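Local structure of SusD family protein (Bacteroides uniformis, 7KV1) at residues M158-F163 / V241-D246; N274-E279 / Q379-Y384; V473-I478 / S484-T489. The protein probably binds beta-glucan at the cell surface of a gut bacterium, as a SusD-family glycan-binding protein built on a tetratricopeptide-repeat helical scaffold. All coordinates share one frame; numbering follows the deposited sequence.

Contact 1 (M158-F163 / V241-D246); sequences MLWHYF and VMYQND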
loop_
_atom_site.group_PDB
_atom_site.type_symbol
_atom_site.label_atom_id
_atom_site.label_comp_id
_atom_site.label_asym_id
_atom_site.label_seq_id
_atom_site.Cartn_x
_atom_site.Cartn_y
_atom_site.Cartn_z
ATOM N N MET A 158 -5.671 6.053 4.101
ATOM C CA MET A 158 -6.359 4.912 3.453
ATOM C C MET A 158 -7.796 5.307 3.078
ATOM O O MET A 158 -8.184 5.142 1.909
ATOM C CB MET A 158 -6.357 3.688 4.375
ATOM C CG MET A 158 -6.682 2.409 3.673
ATOM S SD MET A 158 -6.479 1.012 4.817
ATOM C CE MET A 158 -4.718 1.073 5.124
ATOM N N LEU A 159 -8.550 5.878 4.009
ATOM C CA LEU A 159 -9.934 6.363 3.747
ATOM C C LEU A 159 -9.930 7.341 2.574
ATOM O O LEU A 159 -10.789 7.225 1.678
ATOM C CB LEU A 159 -10.492 7.042 4.997
ATOM C CG LEU A 159 -10.843 6.097 6.139
ATOM C CD1 LEU A 159 -11.025 6.888 7.430
ATOM C CD2 LEU A 159 -12.102 5.281 5.816
ATOM N N TRP A 160 -9.029 8.308 2.629
ATOM C CA TRP A 160 -8.918 9.383 1.624
ATOM C C TRP A 160 -8.637 8.759 0.270
ATOM O O TRP A 160 -9.289 9.161 -0.699
ATOM C CB TRP A 160 -7.815 10.355 2.044
ATOM C CG TRP A 160 -7.495 11.435 1.069
ATOM C CD1 TRP A 160 -8.313 12.418 0.596
ATOM C CD2 TRP A 160 -6.201 11.698 0.509
ATOM N NE1 TRP A 160 -7.623 13.232 -0.274
ATOM C CE2 TRP A 160 -6.330 12.822 -0.341
ATOM C CE3 TRP A 160 -4.968 11.035 0.559
ATOM C CZ2 TRP A 160 -5.271 13.305 -1.112
ATOM C CZ3 TRP A 160 -3.901 11.561 -0.135
ATOM C CH2 TRP A 160 -4.046 12.682 -0.960
ATOM N N HIS A 161 -7.721 7.793 0.191
ATOM C CA HIS A 161 -7.325 7.176 -1.108
ATOM C C HIS A 161 -8.517 6.457 -1.744
ATOM O O HIS A 161 -8.675 6.548 -2.981
ATOM C CB HIS A 161 -6.139 6.204 -0.943
ATOM C CG HIS A 161 -4.779 6.786 -1.153
ATOM N ND1 HIS A 161 -4.152 7.581 -0.222
ATOM C CD2 HIS A 161 -3.917 6.689 -2.195
ATOM C CE1 HIS A 161 -2.947 7.889 -0.651
ATOM N NE2 HIS A 161 -2.793 7.390 -1.882
ATOM N N TYR A 162 -9.284 5.710 -0.946
ATOM C CA TYR A 162 -10.357 4.797 -1.453
ATOM C C TYR A 162 -11.670 5.565 -1.596
ATOM O O TYR A 162 -12.238 5.528 -2.719
ATOM C CB TYR A 162 -10.487 3.539 -0.579
ATOM C CG TYR A 162 -9.406 2.549 -0.880
ATOM C CD1 TYR A 162 -9.411 1.808 -2.048
ATOM C CD2 TYR A 162 -8.308 2.441 -0.054
ATOM C CE1 TYR A 162 -8.366 0.948 -2.361
ATOM C CE2 TYR A 162 -7.272 1.580 -0.346
ATOM C CZ TYR A 162 -7.291 0.843 -1.510
ATOM O OH TYR A 162 -6.241 0.032 -1.813
ATOM N N PHE A 163 -12.126 6.240 -0.531
ATOM C CA PHE A 163 -13.469 6.880 -0.479
ATOM C C PHE A 163 -13.413 8.399 -0.706
ATOM O O PHE A 163 -14.440 8.973 -1.160
ATOM C CB PHE A 163 -14.154 6.570 0.849
ATOM C CG PHE A 163 -14.284 5.103 1.132
ATOM C CD1 PHE A 163 -15.312 4.363 0.558
ATOM C CD2 PHE A 163 -13.356 4.459 1.936
ATOM C CE1 PHE A 163 -15.413 2.994 0.795
ATOM C CE2 PHE A 163 -13.477 3.096 2.193
ATOM C CZ PHE A 163 -14.475 2.360 1.582
ATOM N N VAL A 241 1.361 14.023 -0.828
ATOM C CA VAL A 241 1.636 15.201 -1.689
ATOM C C VAL A 241 1.538 14.736 -3.160
ATOM O O VAL A 241 0.864 15.395 -3.994
ATOM C CB VAL A 241 3.017 15.773 -1.321
ATOM C CG1 VAL A 241 3.534 16.703 -2.393
ATOM C CG2 VAL A 241 2.978 16.493 0.013
ATOM N N MET A 242 2.137 13.600 -3.493
ATOM C CA MET A 242 2.131 13.158 -4.916
ATOM C C MET A 242 0.695 12.789 -5.341
ATOM O O MET A 242 0.286 13.082 -6.475
ATOM C CB MET A 242 3.128 12.010 -5.092
ATOM C CG MET A 242 4.587 12.482 -4.861
ATOM S SD MET A 242 5.743 11.103 -4.668
ATOM C CE MET A 242 6.015 10.703 -6.396
ATOM N N TYR A 243 -0.067 12.139 -4.473
ATOM C CA TYR A 243 -1.412 11.648 -4.843
ATOM C C TYR A 243 -2.308 12.864 -5.055
ATOM O O TYR A 243 -3.174 12.819 -5.866
ATOM C CB TYR A 243 -2.007 10.696 -3.798
ATOM C CG TYR A 243 -3.181 9.949 -4.377
ATOM C CD1 TYR A 243 -2.989 8.946 -5.306
ATOM C CD2 TYR A 243 -4.495 10.245 -4.016
ATOM C CE1 TYR A 243 -4.058 8.299 -5.898
ATOM C CE2 TYR A 243 -5.577 9.575 -4.560
ATOM C CZ TYR A 243 -5.357 8.592 -5.516
ATOM O OH TYR A 243 -6.409 7.944 -6.102
ATOM N N GLN A 244 -2.088 13.933 -4.306
ATOM C CA GLN A 244 -2.890 15.176 -4.429
ATOM C C GLN A 244 -2.445 15.985 -5.646
ATOM O O GLN A 244 -3.206 16.882 -6.003
ATOM C CB GLN A 244 -2.725 16.038 -3.165
ATOM C CG GLN A 244 -3.583 17.285 -3.072
ATOM C CD GLN A 244 -5.069 17.057 -3.127
ATOM O OE1 GLN A 244 -5.565 15.924 -3.125
ATOM N NE2 GLN A 244 -5.789 18.168 -3.227
ATOM N N ASN A 245 -1.220 15.767 -6.143
ATOM C CA ASN A 245 -0.547 16.607 -7.174
ATOM C C ASN A 245 -0.357 17.997 -6.542
ATOM O O ASN A 245 -0.563 19.011 -7.220
ATOM C CB ASN A 245 -1.313 16.607 -8.516
ATOM C CG ASN A 245 -1.043 15.358 -9.334
ATOM O OD1 ASN A 245 0.106 15.080 -9.666
ATOM N ND2 ASN A 245 -2.068 14.542 -9.557
ATOM N N ASP A 246 -0.017 18.047 -5.250
ATOM C CA ASP A 246 0.104 19.326 -4.519
ATOM C C ASP A 246 1.485 19.930 -4.825
ATOM O O ASP A 246 2.411 19.718 -4.042
ATOM C CB ASP A 246 -0.130 19.112 -3.018
ATOM C CG ASP A 246 0.020 20.370 -2.192
ATOM O OD1 ASP A 246 0.256 21.446 -2.795
ATOM O OD2 ASP A 246 -0.082 20.250 -0.953
HETATM O O HOH W 1 -8.003 15.310 -2.463
HETATM O O HOH W 2 -8.723 8.162 -4.988
#

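Contact 2 (N274-E279 / Q379-Y384); sequences NIWETE and QKYRPY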
loop_
_atom_site.group_PDB
_atom_site.type_symbol
_atom_site.label_atom_id
_atom_site.label_comp_id
_atom_site.label_asym_id
_atom_site.label_seq_id
_atom_site.Cartn_x
_atom_site.Cartn_y
_atom_site.Cartn_z
ATOM N N ASN A 274 16.012 -11.333 -2.320
ATOM C CA ASN A 274 16.254 -11.523 -0.866
ATOM C C ASN A 274 15.310 -10.644 -0.037
ATOM O O ASN A 274 15.054 -10.969 1.147
ATOM C CB ASN A 274 17.716 -11.210 -0.488
ATOM C CG ASN A 274 18.753 -12.260 -0.872
ATOM O OD1 ASN A 274 18.441 -13.284 -1.489
ATOM N ND2 ASN A 274 20.016 -11.995 -0.538
ATOM N N ILE A 275 14.811 -9.535 -0.600
ATOM C CA ILE A 275 13.826 -8.676 0.114
ATOM C C ILE A 275 12.684 -9.551 0.653
ATOM O O ILE A 275 12.242 -9.315 1.805
ATOM C CB ILE A 275 13.263 -7.587 -0.818
ATOM C CG1 ILE A 275 14.303 -6.548 -1.230
ATOM C CG2 ILE A 275 12.068 -6.911 -0.146
ATOM C CD1 ILE A 275 13.883 -5.742 -2.441
ATOM N N TRP A 276 12.176 -10.463 -0.183
ATOM C CA TRP A 276 10.866 -11.157 0.009
ATOM C C TRP A 276 11.002 -12.411 0.890
ATOM O O TRP A 276 9.960 -12.996 1.243
ATOM C CB TRP A 276 10.285 -11.475 -1.373
ATOM C CG TRP A 276 10.331 -10.232 -2.199
ATOM C CD1 TRP A 276 11.203 -9.922 -3.200
ATOM C CD2 TRP A 276 9.594 -9.031 -1.922
ATOM N NE1 TRP A 276 11.017 -8.627 -3.599
ATOM C CE2 TRP A 276 10.038 -8.058 -2.833
ATOM C CE3 TRP A 276 8.555 -8.719 -1.041
ATOM C CZ2 TRP A 276 9.502 -6.773 -2.857
ATOM C CZ3 TRP A 276 8.023 -7.455 -1.068
ATOM C CH2 TRP A 276 8.513 -6.492 -1.946
ATOM N N GLU A 277 12.237 -12.849 1.138
ATOM C CA GLU A 277 12.567 -14.010 2.005
ATOM C C GLU A 277 12.361 -13.563 3.453
ATOM O O GLU A 277 12.414 -12.335 3.716
ATOM C CB GLU A 277 14.011 -14.467 1.802
ATOM C CG GLU A 277 14.420 -14.642 0.354
ATOM C CD GLU A 277 14.098 -15.991 -0.259
ATOM O OE1 GLU A 277 13.253 -16.724 0.322
ATOM O OE2 GLU A 277 14.715 -16.320 -1.312
ATOM N N THR A 278 12.115 -14.502 4.354
ATOM C CA THR A 278 11.978 -14.215 5.801
ATOM C C THR A 278 13.217 -13.481 6.307
ATOM O O THR A 278 13.057 -12.534 7.077
ATOM C CB THR A 278 11.739 -15.484 6.629
ATOM O OG1 THR A 278 10.893 -16.353 5.881
ATOM C CG2 THR A 278 11.124 -15.143 7.964
ATOM N N GLU A 279 14.409 -13.857 5.844
ATOM C CA GLU A 279 15.692 -13.195 6.231
ATOM C C GLU A 279 15.740 -11.747 5.715
ATOM O O GLU A 279 16.519 -10.983 6.274
ATOM C CB GLU A 279 16.895 -13.976 5.698
ATOM C CG GLU A 279 17.013 -15.396 6.227
ATOM C CD GLU A 279 15.783 -16.290 6.088
ATOM O OE1 GLU A 279 15.180 -16.385 4.956
ATOM O OE2 GLU A 279 15.411 -16.887 7.123
ATOM N N GLN A 379 5.036 -14.103 -6.897
ATOM C CA GLN A 379 6.125 -14.788 -6.158
ATOM C C GLN A 379 6.393 -14.079 -4.822
ATOM O O GLN A 379 6.798 -14.742 -3.878
ATOM C CB GLN A 379 7.343 -14.859 -7.076
ATOM C CG GLN A 379 8.588 -15.375 -6.376
ATOM C CD GLN A 379 8.555 -16.866 -6.162
ATOM O OE1 GLN A 379 8.003 -17.615 -6.970
ATOM N NE2 GLN A 379 9.170 -17.296 -5.069
ATOM N N LYS A 380 6.217 -12.763 -4.734
ATOM C CA LYS A 380 6.717 -11.963 -3.587
ATOM C C LYS A 380 6.087 -12.471 -2.287
ATOM O O LYS A 380 6.767 -12.371 -1.224
ATOM C CB LYS A 380 6.410 -10.479 -3.800
ATOM C CG LYS A 380 7.277 -9.835 -4.875
ATOM C CD LYS A 380 7.004 -8.350 -5.055
ATOM C CE LYS A 380 7.885 -7.729 -6.120
ATOM N NZ LYS A 380 7.354 -6.399 -6.503
ATOM N N TYR A 381 4.819 -12.912 -2.349
ATOM C CA TYR A 381 4.045 -13.335 -1.161
ATOM C C TYR A 381 3.474 -14.740 -1.386
ATOM O O TYR A 381 2.439 -15.042 -0.809
ATOM C CB TYR A 381 2.977 -12.278 -0.818
ATOM C CG TYR A 381 3.540 -10.936 -0.407
ATOM C CD1 TYR A 381 4.123 -10.760 0.839
ATOM C CD2 TYR A 381 3.442 -9.824 -1.237
ATOM C CE1 TYR A 381 4.628 -9.530 1.235
ATOM C CE2 TYR A 381 3.942 -8.588 -0.855
ATOM C CZ TYR A 381 4.538 -8.438 0.390
ATOM O OH TYR A 381 5.032 -7.233 0.812
ATOM N N ARG A 382 4.165 -15.590 -2.148
ATOM C CA ARG A 382 3.687 -16.956 -2.418
ATOM C C ARG A 382 3.791 -17.784 -1.135
ATOM O O ARG A 382 4.586 -17.503 -0.232
ATOM C CB ARG A 382 4.407 -17.588 -3.608
ATOM C CG ARG A 382 5.879 -17.884 -3.372
ATOM C CD ARG A 382 6.254 -19.093 -4.184
ATOM N NE ARG A 382 5.708 -20.293 -3.590
ATOM C CZ ARG A 382 5.905 -21.522 -4.048
ATOM N NH1 ARG A 382 6.616 -21.744 -5.136
ATOM N NH2 ARG A 382 5.353 -22.535 -3.417
ATOM N N PRO A 383 2.913 -18.795 -0.981
ATOM C CA PRO A 383 2.950 -19.661 0.191
ATOM C C PRO A 383 4.144 -20.623 0.096
ATOM O O PRO A 383 4.428 -21.110 -1.011
ATOM C CB PRO A 383 1.623 -20.428 0.148
ATOM C CG PRO A 383 1.294 -20.463 -1.337
ATOM C CD PRO A 383 1.823 -19.153 -1.897
ATOM N N TYR A 384 4.770 -20.846 1.249
ATOM C CA TYR A 384 5.810 -21.871 1.533
ATOM C C TYR A 384 5.497 -22.579 2.852
ATOM O O TYR A 384 5.183 -21.868 3.814
ATOM C CB TYR A 384 7.182 -21.212 1.680
ATOM C CG TYR A 384 7.789 -20.801 0.369
ATOM C CD1 TYR A 384 8.137 -21.753 -0.566
ATOM C CD2 TYR A 384 7.969 -19.472 0.046
ATOM C CE1 TYR A 384 8.685 -21.400 -1.783
ATOM C CE2 TYR A 384 8.524 -19.101 -1.164
ATOM C CZ TYR A 384 8.873 -20.063 -2.077
ATOM O OH TYR A 384 9.393 -19.727 -3.274
HETATM O O HOH W 3 7.277 -12.180 1.380
#

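Contact 3 (V473-I478 / S484-T489); sequences VRAEGI and SNKATT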
loop_
_atom_site.group_PDB
_atom_site.type_symbol
_atom_site.label_atom_id
_atom_site.label_comp_id
_atom_site.label_asym_id
_atom_site.label_seq_id
_atom_site.Cartn_x
_atom_site.Cartn_y
_atom_site.Cartn_z
ATOM N N VAL A 473 -3.732 6.730 -11.339
ATOM C CA VAL A 473 -4.758 7.777 -11.055
ATOM C C VAL A 473 -4.103 9.152 -10.915
ATOM O O VAL A 473 -4.619 10.125 -11.507
ATOM C CB VAL A 473 -5.581 7.445 -9.811
ATOM C CG1 VAL A 473 -6.482 8.617 -9.419
ATOM C CG2 VAL A 473 -6.383 6.163 -10.021
ATOM N N ARG A 474 -3.019 9.230 -10.146
ATOM C CA ARG A 474 -2.362 10.529 -9.867
ATOM C C ARG A 474 -1.723 11.063 -11.151
ATOM O O ARG A 474 -1.575 12.321 -11.265
ATOM C CB ARG A 474 -1.392 10.384 -8.701
ATOM C CG ARG A 474 -0.077 9.692 -9.027
ATOM C CD ARG A 474 0.696 9.442 -7.742
ATOM N NE ARG A 474 1.925 8.729 -8.004
ATOM C CZ ARG A 474 3.037 9.285 -8.513
ATOM N NH1 ARG A 474 3.064 10.571 -8.826
ATOM N NH2 ARG A 474 4.123 8.549 -8.692
ATOM N N ALA A 475 -1.331 10.154 -12.053
ATOM C CA ALA A 475 -0.657 10.469 -13.334
ATOM C C ALA A 475 -1.602 11.237 -14.257
ATOM O O ALA A 475 -1.098 11.901 -15.153
ATOM C CB ALA A 475 -0.109 9.244 -14.026
ATOM N N GLU A 476 -2.897 11.245 -13.980
ATOM C CA GLU A 476 -3.844 12.148 -14.677
ATOM C C GLU A 476 -3.406 13.617 -14.509
ATOM O O GLU A 476 -3.751 14.427 -15.382
ATOM C CB GLU A 476 -5.284 11.887 -14.235
ATOM C CG GLU A 476 -5.790 10.525 -14.675
ATOM C CD GLU A 476 -5.901 10.373 -16.184
ATOM O OE1 GLU A 476 -6.320 11.343 -16.835
ATOM O OE2 GLU A 476 -5.508 9.322 -16.710
ATOM N N GLY A 477 -2.709 13.965 -13.430
ATOM C CA GLY A 477 -2.275 15.333 -13.166
ATOM C C GLY A 477 -0.814 15.521 -13.547
ATOM O O GLY A 477 -0.300 16.598 -13.242
ATOM N N ILE A 478 -0.172 14.557 -14.215
ATOM C CA ILE A 478 1.293 14.623 -14.506
ATOM C C ILE A 478 1.505 14.873 -15.999
ATOM O O ILE A 478 1.300 13.945 -16.813
ATOM C CB ILE A 478 2.033 13.355 -14.061
ATOM C CG1 ILE A 478 1.853 13.116 -12.562
ATOM C CG2 ILE A 478 3.499 13.453 -14.489
ATOM C CD1 ILE A 478 2.494 11.851 -12.080
ATOM N N SER A 484 0.526 4.730 -21.397
ATOM C CA SER A 484 0.652 3.442 -20.677
ATOM C C SER A 484 0.755 3.693 -19.161
ATOM O O SER A 484 0.569 2.743 -18.406
ATOM C CB SER A 484 1.825 2.650 -21.224
ATOM O OG SER A 484 3.050 3.259 -20.847
ATOM N N ASN A 485 0.967 4.945 -18.723
ATOM C CA ASN A 485 1.230 5.286 -17.302
ATOM C C ASN A 485 0.108 6.177 -16.767
ATOM O O ASN A 485 0.248 6.661 -15.623
ATOM C CB ASN A 485 2.632 5.868 -17.171
ATOM C CG ASN A 485 3.691 4.784 -17.200
ATOM O OD1 ASN A 485 3.467 3.666 -16.721
ATOM N ND2 ASN A 485 4.839 5.091 -17.759
ATOM N N LYS A 486 -1.007 6.308 -17.495
ATOM C CA LYS A 486 -2.158 7.116 -17.016
ATOM C C LYS A 486 -3.415 6.258 -16.934
ATOM O O LYS A 486 -3.680 5.551 -17.892
ATOM C CB LYS A 486 -2.406 8.331 -17.922
ATOM C CG LYS A 486 -1.265 9.320 -17.965
ATOM C CD LYS A 486 -1.451 10.361 -19.049
ATOM C CE LYS A 486 -2.629 11.273 -18.804
ATOM N NZ LYS A 486 -2.229 12.697 -18.943
ATOM N N ALA A 487 -4.208 6.429 -15.867
ATOM C CA ALA A 487 -5.445 5.657 -15.606
ATOM C C ALA A 487 -6.381 5.667 -16.830
ATOM O O ALA A 487 -6.865 4.561 -17.189
ATOM C CB ALA A 487 -6.157 6.150 -14.367
ATOM N N THR A 488 -6.683 6.832 -17.418
ATOM C CA THR A 488 -7.725 6.933 -18.477
ATOM C C THR A 488 -7.356 6.125 -19.721
ATOM O O THR A 488 -8.290 5.745 -20.462
ATOM C CB THR A 488 -8.033 8.383 -18.883
ATOM O OG1 THR A 488 -6.818 9.065 -19.216
ATOM C CG2 THR A 488 -8.755 9.120 -17.783
ATOM N N THR A 489 -6.074 5.911 -19.994
ATOM C CA THR A 489 -5.603 5.216 -21.211
ATOM C C THR A 489 -5.052 3.830 -20.883
ATOM O O THR A 489 -5.005 3.025 -21.788
ATOM C CB THR A 489 -4.589 6.074 -21.981
ATOM O OG1 THR A 489 -3.730 6.677 -21.013
ATOM C CG2 THR A 489 -5.279 7.115 -22.853
#

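Contact 1 (M158-F163 / V241-D246)
Y243, on the last turn of helix 230-244, packs its ring against both H161 and W160 from the end of helix 138-162. Against H161 it forms a face-to-face stack, the ring centroids of H161 and Y243 4.3 Å apart and the planes tilted by 28°; H161 CD2 sits over the centre of the tyrosine ring, and NE2 comes within 3.6 Å of Y243 CG. Against W160 the same ring turns its edge: Y243 CD2 approaches W160 CH2 at 3.9 Å over the indole face, with the planes at 81°. CG of Y243 stands anti to the backbone N (chi1 -165°), which carries the ring across to the other helix, its face on H161 and its edge on W160. Q244 OE1 meets the indole in its plane at the edge, 3.3 Å from W160 CZ2.

Two waters bridge the segments. One accepts from W160 NE1 and donates to Q244 OE1; the other accepts from Y243 OH at 2.6 Å and donates to the backbone O of H161. Further out, N157 O holds H161 ND1, F470 packs edge-to-face with H161, D186 takes Q244 NE2, and V188 of helix 185-201 touches W160. A leucine in place of Y243 would probably leave the H161 ring without its stacking partner and the bridging water without the hydroxyl that donates to it. The two helix ends are thus joined by an aromatic cluster, while water carries the polar links at its margins, satisfying the indole N-H and the tyrosine hydroxyl without direct bonds between the segments.

Contact 2 (N274-E279 / Q379-Y384)
The end of helix 272-275 packs against the loop following strand 376-378 in the SusD-family part of the chain, W276 meeting K380 and Y381. The extended chain of K380 runs alongside the indole in the same direction, over one face; its CD makes a CH-pi contact 3.8 Å from the centroid of the W276 six-membered ring, 14° off the ring normal. I275 CG2 covers the opposite face, so aliphatic groups sandwich the indole. CG of K380 anti to its carbonyl carbon (chi1 -72°), with the chain straight beyond it, lays the methylenes along the ring and carries NZ past it to E465 and V463 O. At the rim, W276 CZ3 lies 3.5 Å from Y381 OH, and the indole turns its edge toward the tyrosine face in an offset edge-to-face pair with planes at 74°. The hydroxyl of Y381 also bonds to the backbone N of R404. A water bridges the backbones, donating to W276 O at 2.8 Å and to K380 O at 2.7 Å. R382 NE and NH2 grip P383 O side-on. Buried, with a lysine CH-pi contact, an isoleucine opposite and an offset edge-to-face tyrosine, the indole joins helix end to loop, and Y381-R404 extends the link to strand 403-407.

Contact 3 (V473-I478 / S484-T489)
This is a short-range contact between the residues at and after the C-terminal end of helix 468-474 and the N-terminal end of helix 487-490, with five residues between the two segments. Its polar centre is E476 OE2, which takes two bonds from T488: the backbone N at 2.8 Å, nearly straight at 171°, and OG1, also at 2.8 Å. The hydroxyl comes in on the syn side of the carboxylate, whereas the N-H arrives from above its plane, both from the same face. The bend at chi2 of E476 (-65°) turns the carboxylate toward the first turn of the new helix, where its negative charge probably suits the positive end of the helix dipole. K486, at the N-cap position, adds an aliphatic flank: its CB lies 3.5 Å from E476 OE2 and its CG 3.8 Å from A475 O. A475 CB points at the backbone, 3.1 Å from N485 O, while A487 CB packs beside V473, 3.9 Å from its backbone N. N485 faces helix 451-461, bonding D452 and T456, and R468 also reaches its side chain. A487 forms a backbone hydrogen bond with L472 of helix 468-474; V473 and R474 touch helix 230-244, and I478 touches helix 451-461.

Along the chain the three contacts follow in series rather than crossing. Contact 1 closes first, joining the ends of helices 138-162 and 230-244 across the 77 residues between its segments. Contact 2 then closes a wider loop, with 99 residues between its segments, bringing the turn after helix 272-275 to the loop after strand 376-378, on the other side of the chain's centre and about 13 Å from contact 1 at the nearest atoms. Contact 3 closes a short turn late in the chain. It touches contact 1, through N245 ND2 bonding R474 O and Y243 OH packing on V473, and so ties the end of helix 468-474 to the end of helix 230-244; contact 2 stays apart from it.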